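Long-range contacts in S-adenosylmethionine-dependent methyltransferase (Clostridium acetobutylicum, PDB 1Y8C), which probably transfers methyl groups from S-adenosylmethionine to an acceptor that is not identified: residues Tyr20-Ser24 with Asn50-Leu55; Phe38-Leu44 with Phe59-Val65. All blocks are in the same frame, centred on the assembly; numbering follows the deposited sequence.

Contact 1 of 2, residues Tyr20-Ser24 with Asn50-Leu55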
loop_
_atom_site.group_PDB
_atom_site.type_symbol
_atom_site.label_atom_id
_atom_site.label_comp_id
_atom_site.label_asym_id
_atom_site.label_seq_id
_atom_site.Cartn_x
_atom_site.Cartn_y
_atom_site.Cartn_z
ATOM N N TYR A 20 -0.087 -3.634 -11.129
ATOM C CA TYR A 20 -1.117 -4.377 -10.422
ATOM C C TYR A 20 -1.025 -5.881 -10.636
ATOM O O TYR A 20 -0.726 -6.623 -9.697
ATOM C CB TYR A 20 -2.493 -3.862 -10.836
ATOM C CG TYR A 20 -2.668 -2.379 -10.579
ATOM C CD1 TYR A 20 -3.395 -1.585 -11.467
ATOM C CD2 TYR A 20 -2.089 -1.766 -9.469
ATOM C CE1 TYR A 20 -3.537 -0.218 -11.264
ATOM C CE2 TYR A 20 -2.224 -0.397 -9.250
ATOM C CZ TYR A 20 -2.947 0.371 -10.152
ATOM O OH TYR A 20 -3.084 1.728 -9.961
ATOM N N LYS A 21 -1.268 -6.335 -11.866
ATOM C CA LYS A 21 -1.214 -7.766 -12.165
ATOM C C LYS A 21 0.079 -8.390 -11.653
ATOM O O LYS A 21 0.044 -9.442 -11.004
ATOM C CB LYS A 21 -1.353 -8.010 -13.676
ATOM C CG LYS A 21 -2.750 -7.684 -14.229
ATOM C CD LYS A 21 -2.739 -7.373 -15.743
ATOM C CE LYS A 21 -4.091 -6.809 -16.246
ATOM N NZ LYS A 21 -5.281 -7.715 -16.015
ATOM N N LYS A 22 1.214 -7.746 -11.918
ATOM C CA LYS A 22 2.475 -8.302 -11.457
ATOM C C LYS A 22 2.436 -8.545 -9.946
ATOM O O LYS A 22 2.708 -9.653 -9.480
ATOM C CB LYS A 22 3.639 -7.378 -11.787
ATOM C CG LYS A 22 4.935 -7.855 -11.156
ATOM C CD LYS A 22 6.039 -6.834 -11.273
ATOM C CE LYS A 22 7.286 -7.325 -10.549
ATOM N NZ LYS A 22 8.380 -6.316 -10.545
ATOM N N TRP A 23 2.085 -7.512 -9.188
ATOM C CA TRP A 23 2.028 -7.634 -7.740
ATOM C C TRP A 23 0.996 -8.671 -7.308
ATOM O O TRP A 23 1.300 -9.564 -6.506
ATOM C CB TRP A 23 1.715 -6.279 -7.090
ATOM C CG TRP A 23 2.811 -5.256 -7.222
ATOM C CD1 TRP A 23 3.888 -5.306 -8.064
ATOM C CD2 TRP A 23 2.901 -3.999 -6.535
ATOM N NE1 TRP A 23 4.639 -4.158 -7.945
ATOM C CE2 TRP A 23 4.055 -3.337 -7.012
ATOM C CE3 TRP A 23 2.113 -3.363 -5.560
ATOM C CZ2 TRP A 23 4.446 -2.074 -6.553
ATOM C CZ3 TRP A 23 2.498 -2.105 -5.100
ATOM C CH2 TRP A 23 3.656 -1.475 -5.599
ATOM N N SER A 24 -0.220 -8.572 -7.829
ATOM C CA SER A 24 -1.235 -9.540 -7.442
ATOM C C SER A 24 -0.768 -10.965 -7.740
ATOM O O SER A 24 -0.889 -11.842 -6.890
ATOM C CB SER A 24 -2.585 -9.234 -8.118
ATOM O OG SER A 24 -2.449 -8.988 -9.499
ATOM N N ASN A 50 -7.473 -0.907 -6.807
ATOM C CA ASN A 50 -6.714 -1.366 -7.964
ATOM C C ASN A 50 -5.996 -2.678 -7.729
ATOM O O ASN A 50 -5.642 -3.382 -8.665
ATOM C CB ASN A 50 -5.718 -0.292 -8.401
ATOM C CG ASN A 50 -6.395 0.842 -9.127
ATOM O OD1 ASN A 50 -7.352 0.616 -9.865
ATOM N ND2 ASN A 50 -5.904 2.061 -8.940
ATOM N N LEU A 51 -5.800 -3.016 -6.470
ATOM C CA LEU A 51 -5.116 -4.246 -6.136
ATOM C C LEU A 51 -6.160 -5.247 -5.640
ATOM O O LEU A 51 -6.037 -6.453 -5.841
ATOM C CB LEU A 51 -4.087 -3.939 -5.058
ATOM C CG LEU A 51 -2.798 -4.740 -4.966
ATOM C CD1 LEU A 51 -1.715 -3.837 -4.411
ATOM C CD2 LEU A 51 -2.988 -5.953 -4.095
ATOM N N THR A 52 -7.205 -4.726 -5.012
ATOM C CA THR A 52 -8.272 -5.555 -4.471
ATOM C C THR A 52 -9.026 -6.307 -5.564
ATOM O O THR A 52 -9.350 -7.490 -5.404
ATOM C CB THR A 52 -9.281 -4.701 -3.685
ATOM O OG1 THR A 52 -8.582 -3.657 -2.996
ATOM C CG2 THR A 52 -10.019 -5.556 -2.672
ATOM N N GLU A 53 -9.310 -5.623 -6.670
ATOM C CA GLU A 53 -10.042 -6.239 -7.774
ATOM C C GLU A 53 -9.286 -7.419 -8.386
ATOM O O GLU A 53 -9.878 -8.250 -9.056
ATOM C CB GLU A 53 -10.346 -5.209 -8.863
ATOM C CG GLU A 53 -9.110 -4.666 -9.539
ATOM C CD GLU A 53 -9.414 -3.699 -10.663
ATOM O OE1 GLU A 53 -8.481 -2.972 -11.073
ATOM O OE2 GLU A 53 -10.568 -3.663 -11.147
ATOM N N ASN A 54 -7.982 -7.499 -8.156
ATOM C CA ASN A 54 -7.206 -8.604 -8.696
ATOM C C ASN A 54 -7.206 -9.823 -7.775
ATOM O O ASN A 54 -7.263 -10.957 -8.246
ATOM C CB ASN A 54 -5.761 -8.164 -8.946
ATOM C CG ASN A 54 -5.625 -7.281 -10.167
ATOM O OD1 ASN A 54 -6.587 -6.645 -10.591
ATOM N ND2 ASN A 54 -4.423 -7.229 -10.736
ATOM N N LEU A 55 -7.147 -9.586 -6.465
ATOM C CA LEU A 55 -7.089 -10.656 -5.467
ATOM C C LEU A 55 -8.452 -11.077 -4.929
ATOM O O LEU A 55 -8.654 -12.234 -4.565
ATOM C CB LEU A 55 -6.206 -10.210 -4.301
ATOM C CG LEU A 55 -4.760 -9.861 -4.628
ATOM C CD1 LEU A 55 -4.172 -9.013 -3.528
ATOM C CD2 LEU A 55 -3.965 -11.138 -4.816
#

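Contact 2 of 2, residues Phe38-Leu44 with Phe59-Val65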
loop_
_atom_site.group_PDB
_atom_site.type_symbol
_atom_site.label_atom_id
_atom_site.label_comp_id
_atom_site.label_asym_id
_atom_site.label_seq_id
_atom_site.Cartn_x
_atom_site.Cartn_y
_atom_site.Cartn_z
ATOM N N PHE A 38 -7.718 -20.186 0.424
ATOM C CA PHE A 38 -8.321 -18.944 -0.040
ATOM C C PHE A 38 -9.741 -18.639 0.440
ATOM O O PHE A 38 -10.641 -18.394 -0.362
ATOM C CB PHE A 38 -8.248 -18.878 -1.571
ATOM C CG PHE A 38 -6.834 -18.895 -2.108
ATOM C CD1 PHE A 38 -6.078 -20.066 -2.085
ATOM C CD2 PHE A 38 -6.240 -17.732 -2.589
ATOM C CE1 PHE A 38 -4.762 -20.082 -2.530
ATOM C CE2 PHE A 38 -4.922 -17.736 -3.037
ATOM C CZ PHE A 38 -4.183 -18.914 -3.005
ATOM N N ASP A 39 -9.929 -18.615 1.754
ATOM C CA ASP A 39 -11.235 -18.308 2.300
ATOM C C ASP A 39 -11.458 -16.833 2.568
ATOM O O ASP A 39 -12.390 -16.240 2.025
ATOM C CB ASP A 39 -11.480 -19.089 3.584
ATOM C CG ASP A 39 -11.807 -20.539 3.317
ATOM O OD1 ASP A 39 -12.570 -20.801 2.359
ATOM O OD2 ASP A 39 -11.319 -21.419 4.063
ATOM N N ASP A 40 -10.604 -16.235 3.396
ATOM C CA ASP A 40 -10.773 -14.833 3.755
ATOM C C ASP A 40 -9.598 -13.907 3.466
ATOM O O ASP A 40 -8.457 -14.145 3.881
ATOM C CB ASP A 40 -11.181 -14.753 5.222
ATOM C CG ASP A 40 -12.488 -15.464 5.481
ATOM O OD1 ASP A 40 -13.542 -14.961 5.017
ATOM O OD2 ASP A 40 -12.469 -16.540 6.125
ATOM N N TYR A 41 -9.920 -12.830 2.755
ATOM C CA TYR A 41 -8.957 -11.822 2.333
ATOM C C TYR A 41 -9.283 -10.390 2.778
ATOM O O TYR A 41 -10.383 -9.885 2.552
ATOM C CB TYR A 41 -8.830 -11.852 0.799
ATOM C CG TYR A 41 -8.086 -10.663 0.221
ATOM C CD1 TYR A 41 -6.782 -10.355 0.641
ATOM C CD2 TYR A 41 -8.678 -9.843 -0.747
ATOM C CE1 TYR A 41 -6.087 -9.270 0.113
ATOM C CE2 TYR A 41 -7.992 -8.751 -1.283
ATOM C CZ TYR A 41 -6.692 -8.474 -0.844
ATOM O OH TYR A 41 -6.000 -7.401 -1.358
ATOM N N LEU A 42 -8.297 -9.745 3.389
ATOM C CA LEU A 42 -8.414 -8.371 3.858
ATOM C C LEU A 42 -7.324 -7.493 3.244
ATOM O O LEU A 42 -6.117 -7.766 3.368
ATOM C CB LEU A 42 -8.274 -8.306 5.381
ATOM C CG LEU A 42 -8.116 -6.899 5.982
ATOM C CD1 LEU A 42 -9.465 -6.194 5.982
ATOM C CD2 LEU A 42 -7.570 -6.986 7.396
ATOM N N ASP A 43 -7.751 -6.428 2.589
ATOM C CA ASP A 43 -6.802 -5.504 2.004
ATOM C C ASP A 43 -6.918 -4.170 2.742
ATOM O O ASP A 43 -7.949 -3.503 2.673
ATOM C CB ASP A 43 -7.098 -5.332 0.518
ATOM C CG ASP A 43 -6.143 -4.382 -0.145
ATOM O OD1 ASP A 43 -4.995 -4.269 0.350
ATOM O OD2 ASP A 43 -6.532 -3.756 -1.159
ATOM N N LEU A 44 -5.865 -3.807 3.470
ATOM C CA LEU A 44 -5.819 -2.555 4.230
ATOM C C LEU A 44 -5.300 -1.454 3.328
ATOM O O LEU A 44 -4.319 -1.655 2.619
ATOM C CB LEU A 44 -4.854 -2.675 5.404
ATOM C CG LEU A 44 -5.131 -3.734 6.449
ATOM C CD1 LEU A 44 -3.883 -3.946 7.297
ATOM C CD2 LEU A 44 -6.315 -3.309 7.291
ATOM N N PHE A 59 -10.724 -15.231 -3.644
ATOM C CA PHE A 59 -11.199 -15.644 -2.326
ATOM C C PHE A 59 -12.719 -15.742 -2.216
ATOM O O PHE A 59 -13.450 -15.351 -3.130
ATOM C CB PHE A 59 -10.694 -14.677 -1.258
ATOM C CG PHE A 59 -9.220 -14.743 -1.035
ATOM C CD1 PHE A 59 -8.339 -14.167 -1.944
ATOM C CD2 PHE A 59 -8.707 -15.406 0.078
ATOM C CE1 PHE A 59 -6.972 -14.251 -1.748
ATOM C CE2 PHE A 59 -7.342 -15.496 0.283
ATOM C CZ PHE A 59 -6.466 -14.918 -0.632
ATOM N N LYS A 60 -13.194 -16.267 -1.089
ATOM C CA LYS A 60 -14.631 -16.383 -0.872
ATOM C C LYS A 60 -15.170 -15.106 -0.255
ATOM O O LYS A 60 -16.192 -14.579 -0.699
ATOM C CB LYS A 60 -14.962 -17.552 0.056
ATOM C CG LYS A 60 -14.473 -18.910 -0.413
ATOM C CD LYS A 60 -15.359 -20.027 0.158
ATOM C CE LYS A 60 -15.491 -19.931 1.688
ATOM N NZ LYS A 60 -16.596 -20.771 2.262
ATOM N N ASN A 61 -14.485 -14.615 0.775
ATOM C CA ASN A 61 -14.907 -13.394 1.455
ATOM C C ASN A 61 -13.785 -12.366 1.474
ATOM O O ASN A 61 -12.645 -12.679 1.825
ATOM C CB ASN A 61 -15.342 -13.697 2.891
ATOM C CG ASN A 61 -16.244 -14.916 2.984
ATOM O OD1 ASN A 61 -15.860 -15.951 3.538
ATOM N ND2 ASN A 61 -17.449 -14.800 2.439
ATOM N N THR A 62 -14.121 -11.134 1.110
ATOM C CA THR A 62 -13.141 -10.066 1.075
ATOM C C THR A 62 -13.572 -8.826 1.849
ATOM O O THR A 62 -14.742 -8.447 1.855
ATOM C CB THR A 62 -12.841 -9.634 -0.383
ATOM O OG1 THR A 62 -12.410 -10.768 -1.141
ATOM C CG2 THR A 62 -11.759 -8.573 -0.417
ATOM N N TRP A 63 -12.600 -8.206 2.508
ATOM C CA TRP A 63 -12.817 -6.980 3.253
ATOM C C TRP A 63 -11.791 -5.967 2.772
ATOM O O TRP A 63 -10.605 -6.279 2.649
ATOM C CB TRP A 63 -12.640 -7.210 4.742
ATOM C CG TRP A 63 -13.798 -7.844 5.376
ATOM C CD1 TRP A 63 -14.179 -9.150 5.278
ATOM C CD2 TRP A 63 -14.746 -7.210 6.233
ATOM N NE1 TRP A 63 -15.307 -9.374 6.032
ATOM C CE2 TRP A 63 -15.673 -8.201 6.632
ATOM C CE3 TRP A 63 -14.895 -5.904 6.716
ATOM C CZ2 TRP A 63 -16.749 -7.920 7.479
ATOM C CZ3 TRP A 63 -15.961 -5.623 7.561
ATOM C CH2 TRP A 63 -16.872 -6.629 7.939
ATOM N N ALA A 64 -12.263 -4.759 2.497
ATOM C CA ALA A 64 -11.419 -3.676 2.022
ATOM C C ALA A 64 -11.573 -2.500 2.978
ATOM O O ALA A 64 -12.686 -2.034 3.224
ATOM C CB ALA A 64 -11.841 -3.271 0.621
ATOM N N VAL A 65 -10.453 -2.021 3.512
ATOM C CA VAL A 65 -10.469 -0.918 4.455
ATOM C C VAL A 65 -9.583 0.225 3.989
ATOM O O VAL A 65 -8.488 0.005 3.490
ATOM C CB VAL A 65 -9.976 -1.382 5.824
ATOM C CG1 VAL A 65 -10.069 -0.249 6.815
ATOM C CG2 VAL A 65 -10.789 -2.581 6.284
#

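Contact 1 of 2, residues Tyr20-Ser24 with Asn50-Leu55
The phenol ring of Y20 is covered on one face by the side chain of N50, whose CB stands 3.6 Å from the ring centroid and 21° off the ring normal, a CH-pi contact. The amide also comes near the hydroxyl, N50 ND2 to Y20 OH at 3.0 Å, but at too poor an angle for a hydrogen bond; the hydroxyl is hydrogen-bonded to D11 of helix 3-15. One turn further along helix 20-32 the contact becomes polar. N54 ND2 donates to S24 OG at 2.9 Å with a nearly straight 170° angle. With chi1 near 48° (p), S24 OG also lies 2.9 Å from both Y20 O and K21 O, so the hydroxyl accepts from the asparagine while folded back on the carbonyls of the preceding turn. N54 ND2 also lies 3.7 Å from Y20 C. L55 CD2 packs on S24 CB at 4.1 Å, and on another side of the helix L51 CD1 approaches the edge of the W23 indole, 4.0 Å from CE3. Loop residues N50 and L51 and the end of short helix 52-55 (N54, L55) are thus held against the first turn of helix 20-32; they belong to the crossover between strands 40-44 and 61-65 in the Rossmann-like methyltransferase fold. L51 and L55 extend this packing to I27, H8 touches Y20 and N50, and T52 and L55 rest on Y41 of strand 40-44.

Contact 2 of 2, residues Phe38-Leu44 with Phe59-Val65
Five well-formed backbone hydrogen bonds pair strands 40-44 and 61-65 in parallel: N61 N to D39 O (2.9 Å), Y41 N to N61 O (2.9 Å), W63 N to Y41 O (2.8 Å), D43 N to W63 O (2.9 Å) and V65 N to D43 O (3.0 Å). Y41 and D43 bond through both N and O to the residues flanking their bridge partners, T62 and A64, as parallel pairing requires. The short strand axes come within 4.7 Å, directions 11° apart. D40, D43 and Y41 direct their polar ends to other partners, D40 to K133 and R100, the other two to T106. On the face carrying L42, L42 CD1 packs against W63 CB (3.6 Å) and V65 CG2 (3.9 Å). On the other face, Y41 CD2 meets T62 CG2 at 3.3 Å. Where the strands begin, F38, Y41 and F59 form an aromatic cluster: the F59 ring has F38 CB and Y41 CB over opposite faces, 4.1 and 3.5 Å from its centroid. Together with helix 52-55 the pair makes a right-handed beta-alpha-beta unit of the Rossmann-like methyltransferase sheet, in which strand 104-107 flanks 40-44, strand 87-89 flanks 61-65, and helix 52-55 covers Y41 and T62.

Overall arrangement
Both contacts are largely buried, their centres 13 Å apart, and they share one beta-alpha-beta unit: contact 2 pairs its two strands, while contact 1 fixes the crossover between them to helix 20-32, which precedes strand 40-44. The segments therefore alternate along the chain. Contact 2 lies within the sheet and rests on regular backbone hydrogen bonding, burying 725 Å²; contact 1 is a smaller meeting of a helix turn with a loop and the short helix that follows it, 404 Å², carried by side chains, with one hydrogen bond between the segments. They touch directly where T52 OG1 lies 2.8 Å from D43 OD2, a probable hydrogen bond, and where L55 CD1 packs 3.3 Å from Y41 OH.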